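Local coordinates for putative glucose-6-phosphate 1-epimerase (PDB 2HTA), which probably interconverts the alpha and beta anomers of glucose 6-phosphate and related hexose 6-phosphates, as a mutarotase of the aldose 1-epimerase superfamily, at residues R198-D201 / K207-V210; V225-E230 / Y285-Q290. All coordinates share one frame; numbering follows the deposited sequence.

Contact 1: residues R198-D201 / K207-V210; sequences RFID and KEGV
Phe199 and Gly209 face each other as a hydrogen-bonded antiparallel pair, and their backbones satisfy one another twice: Phe199 N gives to Gly209 O at 3.1 Å, and Gly209 N returns a bond to Phe199 O at 2.9 Å. Farther along, Asp201 N gives a hydrogen bond to Lys207 O. Phe199 holds CG between its backbone N and carbonyl carbon (chi1 58°), which lays the ring over Gly209, whose CA sits 3.8 Å from the ring centroid in a CH-pi contact. Glycine suits this place because, having no side chain, it lets the ring lie directly on its backbone. On the sheet face shared by Arg198, Ile200, Glu208 and Val210, Arg198 NH1 meets Glu208 OE1 at 3.2 Å, a salt bridge close to the guanidinium plane that reaches the carboxylate oxygen on its anti side, tilted 31° out of the carboxylate plane; Val210 CG2 lies over one guanidinium face. Asp201 turns its carboxylate elsewhere: OD2 takes Asn204 ND2 and pairs with Arg224. Strands 198-201 and 207-210 form a beta hairpin, and strand 222-226 continues the sheet beyond 198-201.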
loop_
_atom_site.group_PDB
_atom_site.type_symbol
_atom_site.label_atom_id
_atom_site.label_comp_id
_atom_site.label_asym_id
_atom_site.label_seq_id
_atom_site.Cartn_x
_atom_site.Cartn_y
_atom_site.Cartn_z
ATOM N N ARG A 198 1.410 -22.505 5.666
ATOM C CA ARG A 198 0.046 -22.621 5.048
ATOM C C ARG A 198 -0.370 -21.353 4.349
ATOM O O ARG A 198 -0.016 -20.234 4.787
ATOM C CB ARG A 198 -0.977 -23.013 6.101
ATOM C CG ARG A 198 -0.593 -24.384 6.710
ATOM C CD ARG A 198 -1.679 -24.996 7.660
ATOM N NE ARG A 198 -1.380 -26.445 7.758
ATOM C CZ ARG A 198 -1.964 -27.395 7.021
ATOM N NH1 ARG A 198 -2.940 -27.106 6.156
ATOM N NH2 ARG A 198 -1.587 -28.655 7.191
ATOM N N PHE A 199 -1.175 -21.506 3.291
ATOM C CA PHE A 199 -1.715 -20.384 2.546
ATOM C C PHE A 199 -3.047 -20.753 1.908
ATOM O O PHE A 199 -3.367 -21.945 1.765
ATOM C CB PHE A 199 -0.777 -19.884 1.430
ATOM C CG PHE A 199 -0.412 -20.929 0.418
ATOM C CD1 PHE A 199 -1.164 -21.063 -0.759
ATOM C CD2 PHE A 199 0.693 -21.739 0.601
ATOM C CE1 PHE A 199 -0.821 -22.017 -1.732
ATOM C CE2 PHE A 199 1.048 -22.704 -0.386
ATOM C CZ PHE A 199 0.264 -22.832 -1.553
ATOM N N ILE A 200 -3.819 -19.739 1.607
ATOM C CA ILE A 200 -5.082 -19.916 0.843
ATOM C C ILE A 200 -4.788 -19.378 -0.532
ATOM O O ILE A 200 -4.321 -18.250 -0.667
ATOM C CB ILE A 200 -6.250 -19.142 1.496
ATOM C CG1 ILE A 200 -6.540 -19.762 2.863
ATOM C CG2 ILE A 200 -7.558 -19.258 0.640
ATOM C CD1 ILE A 200 -7.185 -18.738 3.866
ATOM N N ASP A 201 -5.022 -20.210 -1.545
ATOM C CA ASP A 201 -4.771 -19.838 -2.931
ATOM C C ASP A 201 -6.084 -19.383 -3.561
ATOM O O ASP A 201 -6.920 -20.223 -3.983
ATOM C CB ASP A 201 -4.217 -21.066 -3.672
ATOM C CG ASP A 201 -3.775 -20.761 -5.077
ATOM O OD1 ASP A 201 -4.148 -19.695 -5.584
ATOM O OD2 ASP A 201 -3.095 -21.616 -5.691
ATOM N N LYS A 207 -8.131 -23.068 -2.179
ATOM C CA LYS A 207 -7.571 -24.293 -1.632
ATOM C C LYS A 207 -6.444 -23.922 -0.724
ATOM O O LYS A 207 -5.747 -22.948 -0.975
ATOM C CB LYS A 207 -7.024 -25.213 -2.719
ATOM C CG LYS A 207 -8.143 -25.829 -3.592
ATOM C CD LYS A 207 -7.513 -26.631 -4.720
ATOM C CE LYS A 207 -8.524 -27.390 -5.466
ATOM N NZ LYS A 207 -7.883 -27.919 -6.718
ATOM N N GLU A 208 -6.296 -24.693 0.327
ATOM C CA GLU A 208 -5.195 -24.439 1.275
ATOM C C GLU A 208 -3.972 -25.245 0.851
ATOM O O GLU A 208 -4.050 -26.476 0.651
ATOM C CB GLU A 208 -5.648 -24.821 2.675
ATOM C CG GLU A 208 -4.636 -24.499 3.766
ATOM C CD GLU A 208 -5.304 -24.134 5.047
ATOM O OE1 GLU A 208 -4.672 -24.383 6.073
ATOM O OE2 GLU A 208 -6.433 -23.571 5.036
ATOM N N GLY A 209 -2.844 -24.556 0.705
ATOM C CA GLY A 209 -1.590 -25.170 0.376
ATOM C C GLY A 209 -0.613 -25.085 1.523
ATOM O O GLY A 209 -0.870 -24.453 2.537
ATOM N N VAL A 210 0.534 -25.736 1.363
ATOM C CA VAL A 210 1.563 -25.679 2.388
ATOM C C VAL A 210 2.895 -25.521 1.691
ATOM O O VAL A 210 3.244 -26.369 0.872
ATOM C CB VAL A 210 1.598 -26.974 3.261
ATOM C CG1 VAL A 210 2.776 -26.905 4.271
ATOM C CG2 VAL A 210 0.282 -27.162 4.062
#

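Contact 2: residues V225-E230 / Y285-Q290; sequences VYLNPE and YATAPQ
Leu227 and Thr287 meet through methyl groups, Leu227 CD2 lying 3.7 Å from Thr287 CG2, with the two side chains passing at a slant. Val225 adds a looser touch from the end of its strand, its CG1 standing 4.3 Å from the same Thr287 methyl. The contact is small, burying 93 Å² in all, and wholly apolar.

Conformation decides which branch of each residue is presented. In Leu227, CG is anti to the carbonyl carbon (chi1 -60°); chi2 of -179° then sends CD1 out anti to CA and leaves CD2 as the side branch, and it is this CD2 that comes to Thr287. Thr287 places OG1 between its own N and carbonyl carbon (chi1 55°), which leaves CG2 for the leucine and the valine. Its hydroxyl is hydrogen-bonded to Asn253 ND2, while Asn253 OD1 accepts from Ala286 N, a pairing that ties the corner at 287-288 to strand 253-258. Threonine therefore suits the spot: its methyl faces Leu227 and Val225 while its hydroxyl serves Asn253.

Within 285-290, the Tyr285 ring has Gln290 CG 3.7 Å above its plane, over the centre, and the Gln290 amide goes on to give a hydrogen bond to Arg299 O. The Val225 side chain lies about 6 Å from that of Asp223, a substrate-binding residue by similarity, and about 8 Å from that of Glu282, the probable catalytic glutamate. This closeness is consistent with a place beside the sugar-binding cleft in the beta-sandwich fold of the galactose mutarotase family.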
loop_
_atom_site.group_PDB
_atom_site.type_symbol
_atom_site.label_atom_id
_atom_site.label_comp_id
_atom_site.label_asym_id
_atom_site.label_seq_id
_atom_site.Cartn_x
_atom_site.Cartn_y
_atom_site.Cartn_z
ATOM N N VAL A 225 -3.060 -15.883 0.341
ATOM C CA VAL A 225 -3.129 -15.374 1.696
ATOM C C VAL A 225 -2.312 -16.281 2.599
ATOM O O VAL A 225 -2.666 -17.448 2.828
ATOM C CB VAL A 225 -4.596 -15.347 2.250
ATOM C CG1 VAL A 225 -4.598 -14.682 3.646
ATOM C CG2 VAL A 225 -5.561 -14.662 1.231
ATOM N N TYR A 226 -1.169 -15.814 3.075
ATOM C CA TYR A 226 -0.360 -16.625 3.982
ATOM C C TYR A 226 -0.903 -16.538 5.417
ATOM O O TYR A 226 -1.157 -15.459 5.930
ATOM C CB TYR A 226 1.139 -16.193 3.857
ATOM C CG TYR A 226 1.554 -16.367 2.399
ATOM C CD1 TYR A 226 1.402 -15.338 1.487
ATOM C CD2 TYR A 226 1.978 -17.629 1.915
ATOM C CE1 TYR A 226 1.740 -15.522 0.142
ATOM C CE2 TYR A 226 2.291 -17.814 0.602
ATOM C CZ TYR A 226 2.156 -16.754 -0.287
ATOM O OH TYR A 226 2.479 -16.925 -1.609
ATOM N N LEU A 227 -1.078 -17.698 6.047
ATOM C CA LEU A 227 -1.727 -17.813 7.367
ATOM C C LEU A 227 -0.716 -17.787 8.508
ATOM O O LEU A 227 -1.079 -17.550 9.656
ATOM C CB LEU A 227 -2.507 -19.140 7.391
ATOM C CG LEU A 227 -3.601 -19.245 6.313
ATOM C CD1 LEU A 227 -4.303 -20.599 6.497
ATOM C CD2 LEU A 227 -4.555 -18.099 6.466
ATOM N N ASN A 228 0.568 -18.018 8.200
ATOM C CA ASN A 228 1.563 -18.157 9.238
ATOM C C ASN A 228 2.934 -17.597 8.769
ATOM O O ASN A 228 3.970 -18.230 8.964
ATOM C CB ASN A 228 1.704 -19.617 9.616
ATOM C CG ASN A 228 2.473 -19.834 10.904
ATOM O OD1 ASN A 228 2.358 -19.072 11.889
ATOM N ND2 ASN A 228 3.279 -20.898 10.910
ATOM N N PRO A 229 2.919 -16.399 8.163
ATOM C CA PRO A 229 4.144 -15.808 7.657
ATOM C C PRO A 229 4.995 -15.295 8.818
ATOM O O PRO A 229 4.489 -15.054 9.935
ATOM C CB PRO A 229 3.619 -14.643 6.781
ATOM C CG PRO A 229 2.373 -14.188 7.560
ATOM C CD PRO A 229 1.745 -15.529 7.912
ATOM N N GLU A 230 6.304 -15.149 8.559
ATOM C CA GLU A 230 7.195 -14.561 9.513
ATOM C C GLU A 230 6.990 -13.051 9.521
ATOM O O GLU A 230 6.389 -12.528 8.611
ATOM C CB GLU A 230 8.630 -14.912 9.154
ATOM C CG GLU A 230 8.973 -16.413 9.323
ATOM C CD GLU A 230 10.177 -16.860 8.496
ATOM O OE1 GLU A 230 11.046 -16.058 8.107
ATOM O OE2 GLU A 230 10.287 -18.072 8.308
ATOM N N TYR A 285 -5.098 -8.039 7.727
ATOM C CA TYR A 285 -5.808 -8.591 8.870
ATOM C C TYR A 285 -7.146 -9.045 8.276
ATOM O O TYR A 285 -8.043 -8.251 8.177
ATOM C CB TYR A 285 -6.002 -7.531 9.932
ATOM C CG TYR A 285 -6.209 -8.160 11.308
ATOM C CD1 TYR A 285 -5.239 -8.037 12.315
ATOM C CD2 TYR A 285 -7.336 -8.954 11.566
ATOM C CE1 TYR A 285 -5.382 -8.647 13.608
ATOM C CE2 TYR A 285 -7.508 -9.571 12.874
ATOM C CZ TYR A 285 -6.549 -9.392 13.877
ATOM O OH TYR A 285 -6.716 -9.961 15.142
ATOM N N ALA A 286 -7.196 -10.276 7.757
ATOM C CA ALA A 286 -8.392 -10.718 6.958
ATOM C C ALA A 286 -9.069 -12.020 7.518
ATOM O O ALA A 286 -10.307 -12.164 7.462
ATOM C CB ALA A 286 -8.060 -10.904 5.501
ATOM N N THR A 287 -8.286 -12.979 7.976
ATOM C CA THR A 287 -8.856 -14.289 8.309
ATOM C C THR A 287 -9.659 -14.308 9.642
ATOM O O THR A 287 -10.306 -15.326 9.974
ATOM C CB THR A 287 -7.783 -15.420 8.287
ATOM O OG1 THR A 287 -6.724 -15.054 9.161
ATOM C CG2 THR A 287 -7.159 -15.583 6.956
ATOM N N ALA A 288 -9.615 -13.215 10.393
ATOM C CA ALA A 288 -10.503 -12.991 11.517
ATOM C C ALA A 288 -10.667 -11.477 11.562
ATOM O O ALA A 288 -9.844 -10.767 11.009
ATOM C CB ALA A 288 -9.860 -13.497 12.841
ATOM N N PRO A 289 -11.712 -10.979 12.230
ATOM C CA PRO A 289 -11.855 -9.530 12.328
ATOM C C PRO A 289 -11.087 -8.918 13.489
ATOM O O PRO A 289 -10.880 -9.549 14.517
ATOM C CB PRO A 289 -13.366 -9.370 12.544
ATOM C CG PRO A 289 -13.690 -10.495 13.412
ATOM C CD PRO A 289 -12.851 -11.657 12.889
ATOM N N GLN A 290 -10.673 -7.684 13.293
ATOM C CA GLN A 290 -9.907 -6.935 14.252
ATOM C C GLN A 290 -10.823 -6.069 15.082
ATOM O O GLN A 290 -11.734 -5.453 14.567
ATOM C CB GLN A 290 -8.898 -6.077 13.496
ATOM C CG GLN A 290 -7.675 -5.747 14.263
ATOM C CD GLN A 290 -6.695 -4.924 13.448
ATOM O OE1 GLN A 290 -7.017 -4.421 12.353
ATOM N NE2 GLN A 290 -5.454 -4.817 13.974
#

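How the contacts relate
Both strands of contact 1 precede the segments of contact 2 in the sequence, and the centres of the two contacts lie about 12 Å apart, on the same side of the chain's centre. They are joined through one antiparallel sheet, in which strand 198-201 is the neighbour of 222-226: Ile200 N probably bonds to Val225 O, and Arg198 O probably accepts from Leu227 N, while the CB of Phe199 packs on Tyr226. From there the sheet runs through 253-258 to 278-286, so the hairpin of contact 1 is linked by successive strands to the corner at contact 2. The series passes Asp223 and Glu282, connecting an outlying hairpin to the probable substrate-binding region of the epimerase.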